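Local coordinates for protein telomerase reverse transcriptase (PDB 4LMO) that copies a template within the telomerase RNA to add sequence repeats to chromosome ends, this chain being its RNA-binding domain, at residues 112-117 against 234-240; 20-26 against 79-83. One frame throughout, in Å; residues are numbered along the deposited sequence.

Contact 1. Residues 112-117 against 234-240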
ATOM      1  N   PHE A 112      23.561 -11.086  -9.304  1.00 46.24           N
ATOM      2  CA  PHE A 112      22.281 -10.552  -8.833  1.00 43.61           C
ATOM      3  C   PHE A 112      22.317  -9.071  -8.458  1.00 42.30           C
ATOM      4  O   PHE A 112      21.269  -8.436  -8.352  1.00 41.82           O
ATOM      5  CB  PHE A 112      21.749 -11.392  -7.669  1.00 43.22           C
ATOM      6  CG  PHE A 112      21.564 -12.844  -8.004  1.00 43.55           C
ATOM      7  CD1 PHE A 112      20.418 -13.282  -8.661  1.00 43.61           C
ATOM      8  CD2 PHE A 112      22.538 -13.777  -7.666  1.00 44.30           C
ATOM      9  CE1 PHE A 112      20.248 -14.622  -8.976  1.00 44.21           C
ATOM     10  CE2 PHE A 112      22.374 -15.118  -7.977  1.00 45.19           C
ATOM     11  CZ  PHE A 112      21.228 -15.541  -8.633  1.00 45.12           C
ATOM     12  N   LEU A 113      23.515  -8.525  -8.261  1.00 42.32           N
ATOM     13  CA  LEU A 113      23.672  -7.107  -7.913  1.00 42.01           C
ATOM     14  C   LEU A 113      23.026  -6.129  -8.912  1.00 41.68           C
ATOM     15  O   LEU A 113      22.408  -5.151  -8.491  1.00 41.17           O
ATOM     16  CB  LEU A 113      25.147  -6.750  -7.664  1.00 42.76           C
ATOM     17  CG  LEU A 113      25.852  -7.361  -6.444  1.00 43.29           C
ATOM     18  CD1 LEU A 113      27.347  -7.094  -6.507  1.00 44.74           C
ATOM     19  CD2 LEU A 113      25.281  -6.846  -5.130  1.00 43.53           C
ATOM     20  N   PRO A 114      23.154  -6.387 -10.234  1.00 42.03           N
ATOM     21  CA  PRO A 114      22.489  -5.493 -11.192  1.00 41.58           C
ATOM     22  C   PRO A 114      20.970  -5.676 -11.272  1.00 40.91           C
ATOM     23  O   PRO A 114      20.288  -4.848 -11.880  1.00 41.11           O
ATOM     24  CB  PRO A 114      23.117  -5.881 -12.540  1.00 42.09           C
ATOM     25  CG  PRO A 114      24.321  -6.697 -12.209  1.00 42.71           C
ATOM     26  CD  PRO A 114      23.976  -7.392 -10.933  1.00 42.30           C
ATOM     27  N   GLN A 115      20.448  -6.746 -10.672  1.00 40.02           N
ATOM     28  CA  GLN A 115      19.024  -7.064 -10.779  1.00 39.05           C
ATOM     29  C   GLN A 115      18.169  -6.314  -9.755  1.00 38.13           C
ATOM     30  O   GLN A 115      17.588  -6.916  -8.847  1.00 37.75           O
ATOM     31  CB  GLN A 115      18.788  -8.575 -10.688  1.00 39.34           C
ATOM     32  CG  GLN A 115      17.459  -9.017 -11.282  1.00 39.56           C
ATOM     33  CD  GLN A 115      17.087 -10.439 -10.917  1.00 39.90           C
ATOM     34  OE1 GLN A 115      17.908 -11.356 -10.997  1.00 40.62           O
ATOM     35  NE2 GLN A 115      15.837 -10.631 -10.523  1.00 39.72           N
ATOM     36  N   HIS A 116      18.101  -4.997  -9.914  1.00 37.49           N
ATOM     37  CA  HIS A 116      17.248  -4.152  -9.083  1.00 37.34           C
ATOM     38  C   HIS A 116      16.218  -3.447  -9.927  1.00 37.46           C
ATOM     39  O   HIS A 116      16.345  -3.390 -11.150  1.00 37.76           O
ATOM     40  CB  HIS A 116      18.085  -3.155  -8.283  1.00 36.76           C
ATOM     41  CG  HIS A 116      19.040  -2.341  -9.123  1.00 36.58           C
ATOM     42  ND1 HIS A 116      18.778  -1.077  -9.496  1.00 36.59           N
ATOM     43  CD2 HIS A 116      20.284  -2.659  -9.660  1.00 37.25           C
ATOM     44  CE1 HIS A 116      19.801  -0.606 -10.233  1.00 37.07           C
ATOM     45  NE2 HIS A 116      20.720  -1.577 -10.334  1.00 37.62           N
ATOM     46  N   CYS A 117      15.184  -2.918  -9.282  1.00 37.70           N
ATOM     47  CA  CYS A 117      14.107  -2.223  -9.980  1.00 37.98           C
ATOM     48  C   CYS A 117      14.222  -0.713  -9.826  1.00 36.81           C
ATOM     49  O   CYS A 117      14.299  -0.201  -8.707  1.00 37.20           O
ATOM     50  CB  CYS A 117      12.746  -2.692  -9.465  1.00 39.09           C
ATOM     51  SG  CYS A 117      12.508  -4.483  -9.533  1.00 42.39           S
ATOM     52  N   ARG A 234      18.617   1.973  -4.421  1.00 49.55           N
ATOM     53  CA  ARG A 234      18.258   0.827  -5.254  1.00 46.85           C
ATOM     54  C   ARG A 234      17.150  -0.006  -4.609  1.00 44.53           C
ATOM     55  O   ARG A 234      17.246  -0.370  -3.437  1.00 45.25           O
ATOM     56  CB  ARG A 234      19.483  -0.058  -5.514  1.00 46.59           C
ATOM     57  CG  ARG A 234      20.497   0.525  -6.487  1.00 47.10           C
ATOM     58  CD  ARG A 234      21.667  -0.425  -6.685  1.00 47.32           C
ATOM     59  NE  ARG A 234      22.598   0.040  -7.713  1.00 48.32           N
ATOM     60  CZ  ARG A 234      23.670  -0.636  -8.126  1.00 48.76           C
ATOM     61  NH1 ARG A 234      23.961  -1.822  -7.608  1.00 49.66           N
ATOM     62  NH2 ARG A 234      24.452  -0.124  -9.065  1.00 49.21           N
ATOM     63  N   PHE A 235      16.106  -0.302  -5.380  1.00 41.65           N
ATOM     64  CA  PHE A 235      15.028  -1.185  -4.939  1.00 39.48           C
ATOM     65  C   PHE A 235      15.235  -2.597  -5.474  1.00 38.52           C
ATOM     66  O   PHE A 235      15.212  -2.808  -6.685  1.00 38.52           O
ATOM     67  CB  PHE A 235      13.671  -0.687  -5.442  1.00 39.38           C
ATOM     68  CG  PHE A 235      13.228   0.611  -4.841  1.00 39.79           C
ATOM     69  CD1 PHE A 235      13.414   1.804  -5.526  1.00 40.45           C
ATOM     70  CD2 PHE A 235      12.597   0.640  -3.601  1.00 39.69           C
ATOM     71  CE1 PHE A 235      12.993   3.008  -4.983  1.00 40.62           C
ATOM     72  CE2 PHE A 235      12.176   1.839  -3.050  1.00 40.19           C
ATOM     73  CZ  PHE A 235      12.374   3.024  -3.742  1.00 40.66           C
ATOM     74  N   TYR A 236      15.426  -3.559  -4.579  1.00 37.09           N
ATOM     75  CA  TYR A 236      15.480  -4.962  -4.976  1.00 36.72           C
ATOM     76  C   TYR A 236      14.171  -5.658  -4.630  1.00 35.97           C
ATOM     77  O   TYR A 236      13.658  -5.496  -3.524  1.00 35.84           O
ATOM     78  CB  TYR A 236      16.635  -5.688  -4.279  1.00 36.59           C
ATOM     79  CG  TYR A 236      18.014  -5.325  -4.781  1.00 36.92           C
ATOM     80  CD1 TYR A 236      18.630  -6.067  -5.788  1.00 37.18           C
ATOM     81  CD2 TYR A 236      18.710  -4.245  -4.237  1.00 36.69           C
ATOM     82  CE1 TYR A 236      19.899  -5.736  -6.245  1.00 37.43           C
ATOM     83  CE2 TYR A 236      19.975  -3.907  -4.688  1.00 36.91           C
ATOM     84  CZ  TYR A 236      20.565  -4.654  -5.689  1.00 37.51           C
ATOM     85  OH  TYR A 236      21.822  -4.312  -6.129  1.00 38.07           O
ATOM     86  N   ARG A 237      13.632  -6.427  -5.572  1.00 35.76           N
ATOM     87  CA  ARG A 237      12.564  -7.378  -5.261  1.00 35.66           C
ATOM     88  C   ARG A 237      13.051  -8.198  -4.072  1.00 35.99           C
ATOM     89  O   ARG A 237      14.193  -8.674  -4.075  1.00 36.51           O
ATOM     90  CB  ARG A 237      12.294  -8.304  -6.446  1.00 35.58           C
ATOM     91  CG  ARG A 237      11.648  -7.651  -7.661  1.00 35.49           C
ATOM     92  CD  ARG A 237      10.128  -7.703  -7.610  1.00 34.90           C
ATOM     93  NE  ARG A 237       9.626  -9.057  -7.373  1.00 35.27           N
ATOM     94  CZ  ARG A 237       9.189  -9.888  -8.314  1.00 35.83           C
ATOM     95  NH1 ARG A 237       9.173  -9.523  -9.590  1.00 35.85           N
ATOM     96  NH2 ARG A 237       8.756 -11.094  -7.973  1.00 36.46           N
ATOM     97  N   GLN A 238      12.206  -8.354  -3.055  1.00 35.78           N
ATOM     98  CA  GLN A 238      12.643  -8.974  -1.800  1.00 36.26           C
ATOM     99  C   GLN A 238      13.218 -10.385  -1.997  1.00 36.25           C
ATOM    100  O   GLN A 238      14.060 -10.825  -1.214  1.00 36.62           O
ATOM    101  CB  GLN A 238      11.534  -8.946  -0.731  1.00 36.79           C
ATOM    102  CG  GLN A 238      10.924 -10.294  -0.365  1.00 38.22           C
ATOM    103  CD  GLN A 238       9.651 -10.597  -1.122  1.00 39.46           C
ATOM    104  OE1 GLN A 238       8.931  -9.688  -1.542  1.00 40.18           O
ATOM    105  NE2 GLN A 238       9.356 -11.881  -1.291  1.00 39.61           N
ATOM    106  N   GLU A 239      12.771 -11.068  -3.050  1.00 36.19           N
ATOM    107  CA  GLU A 239      13.290 -12.390  -3.413  1.00 36.64           C
ATOM    108  C   GLU A 239      14.762 -12.317  -3.818  1.00 36.43           C
ATOM    109  O   GLU A 239      15.562 -13.164  -3.415  1.00 36.68           O
ATOM    110  CB  GLU A 239      12.476 -13.015  -4.553  1.00 37.08           C
ATOM    111  CG  GLU A 239      11.017 -13.302  -4.226  1.00 37.36           C
ATOM    112  CD  GLU A 239      10.087 -12.152  -4.575  1.00 37.73           C
ATOM    113  OE1 GLU A 239      10.548 -10.987  -4.634  1.00 37.25           O
ATOM    114  OE2 GLU A 239       8.884 -12.416  -4.790  1.00 38.01           O
ATOM    115  N   VAL A 240      15.107 -11.303  -4.611  1.00 35.70           N
ATOM    116  CA  VAL A 240      16.490 -11.089  -5.041  1.00 35.95           C
ATOM    117  C   VAL A 240      17.340 -10.637  -3.854  1.00 35.71           C
ATOM    118  O   VAL A 240      18.514 -11.004  -3.746  1.00 36.32           O
ATOM    119  CB  VAL A 240      16.605 -10.057  -6.186  1.00 35.57           C
ATOM    120  CG1 VAL A 240      17.946 -10.198  -6.894  1.00 36.01           C
ATOM    121  CG2 VAL A 240      15.475 -10.221  -7.188  1.00 35.38           C
TER
HETATM  122  O   HOH W   1      14.777  -6.561  -8.110  1.00 41.85           O

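Contact 2. Residues 20-26 against 79-83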
ATOM      1  N   MET A  20       4.117 -10.396   0.600  1.00 39.66           N
ATOM      2  CA  MET A  20       2.766  -9.896   0.850  1.00 40.55           C
ATOM      3  C   MET A  20       2.078 -10.406   2.119  1.00 41.84           C
ATOM      4  O   MET A  20       1.040  -9.871   2.513  1.00 42.01           O
ATOM      5  CB  MET A  20       1.880 -10.164  -0.370  1.00 40.49           C
ATOM      6  CG  MET A  20       2.230  -9.313  -1.580  1.00 40.05           C
ATOM      7  SD  MET A  20       2.020  -7.551  -1.265  1.00 39.25           S
ATOM      8  CE  MET A  20       0.238  -7.410  -1.340  1.00 39.39           C
ATOM      9  N   ARG A  21       2.650 -11.420   2.762  1.00 43.34           N
ATOM     10  CA  ARG A  21       2.031 -12.023   3.943  1.00 45.18           C
ATOM     11  C   ARG A  21       1.854 -11.029   5.098  1.00 43.68           C
ATOM     12  O   ARG A  21       0.851 -11.074   5.811  1.00 43.91           O
ATOM     13  CB  ARG A  21       2.817 -13.255   4.402  1.00 48.33           C
ATOM     14  CG  ARG A  21       1.970 -14.299   5.116  1.00 51.94           C
ATOM     15  CD  ARG A  21       2.765 -15.558   5.440  1.00 55.37           C
ATOM     16  NE  ARG A  21       3.159 -16.304   4.244  1.00 56.89           N
ATOM     17  CZ  ARG A  21       2.437 -17.269   3.678  1.00 58.94           C
ATOM     18  NH1 ARG A  21       1.263 -17.623   4.191  1.00 59.85           N
ATOM     19  NH2 ARG A  21       2.889 -17.884   2.593  1.00 59.52           N
ATOM     20  N   SER A  22       2.818 -10.127   5.268  1.00 42.72           N
ATOM     21  CA  SER A  22       2.746  -9.117   6.327  1.00 41.33           C
ATOM     22  C   SER A  22       2.200  -7.764   5.844  1.00 39.52           C
ATOM     23  O   SER A  22       2.302  -6.758   6.553  1.00 39.50           O
ATOM     24  CB  SER A  22       4.108  -8.948   7.010  1.00 41.94           C
ATOM     25  OG  SER A  22       5.104  -8.573   6.079  1.00 43.12           O
ATOM     26  N   PHE A  23       1.614  -7.749   4.648  1.00 37.49           N
ATOM     27  CA  PHE A  23       0.971  -6.551   4.106  1.00 35.58           C
ATOM     28  C   PHE A  23      -0.336  -6.255   4.840  1.00 35.18           C
ATOM     29  O   PHE A  23      -1.102  -7.171   5.150  1.00 35.50           O
ATOM     30  CB  PHE A  23       0.722  -6.712   2.601  1.00 34.92           C
ATOM     31  CG  PHE A  23      -0.042  -5.576   1.977  1.00 34.04           C
ATOM     32  CD1 PHE A  23       0.504  -4.299   1.911  1.00 33.32           C
ATOM     33  CD2 PHE A  23      -1.303  -5.788   1.433  1.00 34.07           C
ATOM     34  CE1 PHE A  23      -0.198  -3.255   1.328  1.00 32.92           C
ATOM     35  CE2 PHE A  23      -2.009  -4.750   0.844  1.00 33.86           C
ATOM     36  CZ  PHE A  23      -1.457  -3.481   0.794  1.00 33.07           C
ATOM     37  N   LEU A  24      -0.577  -4.970   5.099  1.00 33.72           N
ATOM     38  CA  LEU A  24      -1.736  -4.496   5.866  1.00 33.56           C
ATOM     39  C   LEU A  24      -3.058  -5.234   5.605  1.00 34.02           C
ATOM     40  O   LEU A  24      -3.714  -5.687   6.545  1.00 33.83           O
ATOM     41  CB  LEU A  24      -1.921  -2.983   5.673  1.00 32.44           C
ATOM     42  CG  LEU A  24      -3.176  -2.295   6.231  1.00 32.68           C
ATOM     43  CD1 LEU A  24      -3.342  -2.497   7.732  1.00 32.18           C
ATOM     44  CD2 LEU A  24      -3.155  -0.812   5.885  1.00 31.74           C
ATOM     45  N   LEU A  25      -3.442  -5.348   4.337  1.00 34.23           N
ATOM     46  CA  LEU A  25      -4.739  -5.922   3.976  1.00 35.10           C
ATOM     47  C   LEU A  25      -4.798  -7.448   4.111  1.00 36.32           C
ATOM     48  O   LEU A  25      -5.871  -8.043   4.000  1.00 37.22           O
ATOM     49  CB  LEU A  25      -5.159  -5.479   2.568  1.00 34.50           C
ATOM     50  CG  LEU A  25      -5.384  -3.989   2.280  1.00 33.81           C
ATOM     51  CD1 LEU A  25      -5.873  -3.801   0.851  1.00 33.35           C
ATOM     52  CD2 LEU A  25      -6.363  -3.364   3.266  1.00 33.59           C
ATOM     53  N   ASN A  26      -3.646  -8.073   4.352  1.00 36.97           N
ATOM     54  CA  ASN A  26      -3.577  -9.510   4.606  1.00 38.19           C
ATOM     55  C   ASN A  26      -3.555  -9.836   6.096  1.00 39.51           C
ATOM     56  O   ASN A  26      -3.571 -11.008   6.479  1.00 40.41           O
ATOM     57  CB  ASN A  26      -2.359 -10.128   3.911  1.00 37.81           C
ATOM     58  CG  ASN A  26      -2.537 -10.244   2.408  1.00 37.50           C
ATOM     59  OD1 ASN A  26      -3.658 -10.258   1.900  1.00 37.77           O
ATOM     60  ND2 ASN A  26      -1.428 -10.335   1.689  1.00 36.73           N
ATOM     61  N   LEU A  79     -13.313  -3.340  -2.371  1.00 36.12           N
ATOM     62  CA  LEU A  79     -11.869  -3.105  -2.366  1.00 34.97           C
ATOM     63  C   LEU A  79     -11.106  -4.306  -1.807  1.00 35.12           C
ATOM     64  O   LEU A  79     -10.125  -4.756  -2.399  1.00 34.48           O
ATOM     65  CB  LEU A  79     -11.537  -1.836  -1.564  1.00 33.40           C
ATOM     66  CG  LEU A  79     -10.106  -1.280  -1.541  1.00 32.27           C
ATOM     67  CD1 LEU A  79     -10.111   0.196  -1.164  1.00 31.39           C
ATOM     68  CD2 LEU A  79      -9.201  -2.064  -0.598  1.00 31.73           C
ATOM     69  N   LEU A  80     -11.563  -4.813  -0.666  1.00 36.18           N
ATOM     70  CA  LEU A  80     -10.940  -5.968  -0.029  1.00 37.65           C
ATOM     71  C   LEU A  80     -11.081  -7.239  -0.861  1.00 39.21           C
ATOM     72  O   LEU A  80     -10.184  -8.080  -0.871  1.00 39.82           O
ATOM     73  CB  LEU A  80     -11.508  -6.184   1.375  1.00 38.20           C
ATOM     74  CG  LEU A  80     -11.036  -5.213   2.460  1.00 38.05           C
ATOM     75  CD1 LEU A  80     -11.882  -5.372   3.707  1.00 38.54           C
ATOM     76  CD2 LEU A  80      -9.566  -5.425   2.793  1.00 38.39           C
ATOM     77  N   ARG A  81     -12.205  -7.362  -1.563  1.00 40.47           N
ATOM     78  CA  ARG A  81     -12.473  -8.508  -2.426  1.00 42.37           C
ATOM     79  C   ARG A  81     -11.541  -8.495  -3.638  1.00 42.08           C
ATOM     80  O   ARG A  81     -11.026  -9.540  -4.051  1.00 42.39           O
ATOM     81  CB  ARG A  81     -13.930  -8.476  -2.879  1.00 44.16           C
ATOM     82  CG  ARG A  81     -14.611  -9.830  -2.980  1.00 47.02           C
ATOM     83  CD  ARG A  81     -16.073  -9.702  -2.570  1.00 49.14           C
ATOM     84  NE  ARG A  81     -16.705  -8.539  -3.194  1.00 50.08           N
ATOM     85  CZ  ARG A  81     -17.577  -7.731  -2.593  1.00 50.22           C
ATOM     86  NH1 ARG A  81     -17.939  -7.940  -1.332  1.00 50.66           N
ATOM     87  NH2 ARG A  81     -18.083  -6.701  -3.257  1.00 49.54           N
ATOM     88  N   GLN A  82     -11.325  -7.302  -4.191  1.00 40.69           N
ATOM     89  CA  GLN A  82     -10.422  -7.117  -5.322  1.00 40.24           C
ATOM     90  C   GLN A  82      -8.961  -7.301  -4.910  1.00 39.93           C
ATOM     91  O   GLN A  82      -8.135  -7.726  -5.719  1.00 40.72           O
ATOM     92  CB  GLN A  82     -10.635  -5.746  -5.969  1.00 39.52           C
ATOM     93  CG  GLN A  82     -11.960  -5.609  -6.708  1.00 40.13           C
ATOM     94  CD  GLN A  82     -12.138  -4.257  -7.380  1.00 40.18           C
ATOM     95  OE1 GLN A  82     -11.169  -3.575  -7.708  1.00 39.80           O
ATOM     96  NE2 GLN A  82     -13.389  -3.868  -7.594  1.00 40.89           N
ATOM     97  N   HIS A  83      -8.656  -6.982  -3.654  1.00 39.25           N
ATOM     98  CA  HIS A  83      -7.332  -7.225  -3.085  1.00 39.34           C
ATOM     99  C   HIS A  83      -7.043  -8.695  -2.937  1.00 40.98           C
ATOM    100  O   HIS A  83      -5.930  -9.146  -3.211  1.00 41.21           O
ATOM    101  CB  HIS A  83      -7.178  -6.529  -1.735  1.00 37.70           C
ATOM    102  CG  HIS A  83      -6.094  -7.128  -0.868  1.00 37.22           C
ATOM    103  ND1 HIS A  83      -4.787  -7.038  -1.179  1.00 36.73           N
ATOM    104  CD2 HIS A  83      -6.167  -7.861   0.315  1.00 37.11           C
ATOM    105  CE1 HIS A  83      -4.060  -7.671  -0.241  1.00 36.56           C
ATOM    106  NE2 HIS A  83      -4.905  -8.174   0.673  1.00 36.78           N
TER

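Contact 1. Residues 112-117 against 234-240
The second strand of the beta hairpin formed by 221-224 and 234-237 meets the loop between helices 109-112 and 119-133, where His116 packs its ring against Arg234 and its CB against Tyr236. Arg234 runs extended across one face of the imidazole: its CD sits over the centre, 3.9 Å from the ring centroid, a CH-pi contact, and the guanidinium beyond lies nearly flat on the ring, the planes 11° apart. His116 CB in turn lies over the face of the phenol of Tyr236, 3.8 Å from its centroid, a second CH-pi contact. The imidazole reaches Arg234 with CG set between the backbone N and the carbonyl carbon (chi1 53°).

At the outer end of the phenol ring, the hydroxyl of Tyr236 donates a short bond to Leu113 O, 2.6 Å from OH, in the carbonyl plane and on a lone pair. Leu113 belongs to the type I turn from Phe112 to Gln115, so the hydroxyl is tied to the turn's backbone. Further along, Cys117 N gives a nearly straight bond to Phe235 O (2.6 Å), and one water links the strand to the loop, donating to Gln115 O and accepting from Arg237 N.

At the start of helix 238-251, which Arg237 precedes as N-cap, Val240 CG1 packs 4.1 Å from Phe112 CB. Cys117 SG, in a disulfide with Cys96, lies 3.8 Å from Arg237 CG; the bent chain of Arg237 sends NH1 to Cys96 O, while its guanidinium meets Glu239 OE2 in plane at its edge, in a long salt bridge whose hydrogen bonds are weak (Arg237 NH2 to Glu239 OE2 3.4 Å).

Contact 2. Residues 20-26 against 79-83
His83, on helix 73-85, inserts its imidazole among Met20, Phe23, Leu25 and Asn26 of the loop that follows helix 6-15. In the polar part of the contact, NE2 of His83 donates a hydrogen bond to Asn26 OD1 over 2.7 Å. It is bent, with an N-H...O angle of 138°, and the donor stands above the plane of the Asn26 carbonyl. The other end of that amide is fixed as well, because Asn26 ND2 donates to Met20 O at 2.6 Å. Met20 O also accepts from Phe23 N, which comes from the opposite face of its plane, so the turn before the short 3-10 segment 24-26 sets the rotation of the amide that receives the histidine. The other ring nitrogen, ND1, is hydrogen-bonded to the hydroxyl of Tyr88.

Contacts over and around the ring complete the fit. Leu25 CB lies over one face of the imidazole, 3.5 Å from its centroid, a CH-pi contact offset toward the NE2-CD2 bond. Phe23 brings CE2 to within 3.7 Å of His83 CE1, the two rings being inclined at 51°. With CG of His83 anti to the backbone N (chi1 158°), the ring extends from the helix into this setting. An alanine here would take away the imidazole and would probably leave Asn26 OD1 without its donor and open a gap beside Phe23 and Leu25.

The aliphatic contacts come from the two methyls of Leu25, which diverge, CD1 to Leu79 CD2 (4.0 Å), while also touching the imidazole, and CD2 to Leu80 CD2 (3.8 Å). Leu43 of helix 40-48 touches all three leucines, Val133 of helix 119-133 packs against Leu79 and His83, and Leu216 of helix 191-220 lies against Met20 and Phe23.

In the fold
From the N terminus, the chain leaves helix 6-15, passes through 20-26, and returns on helix 73-85, where contact 2 closes a loop that holds the 29-30/35-36 hairpin and helix 40-48. It then runs through helix 88-93 to 112-117. Contact 1 closes a second, longer loop, of 116 intervening residues, most of them helical, including helices 119-133 and 191-220. The two loops follow in series, neither nesting nor crossing, and the contact centres lie 23 Å apart. Helix 191-220 connects them: it covers part of contact 2 and leads directly into strand 221-224, the hairpin partner of 234-237 in contact 1.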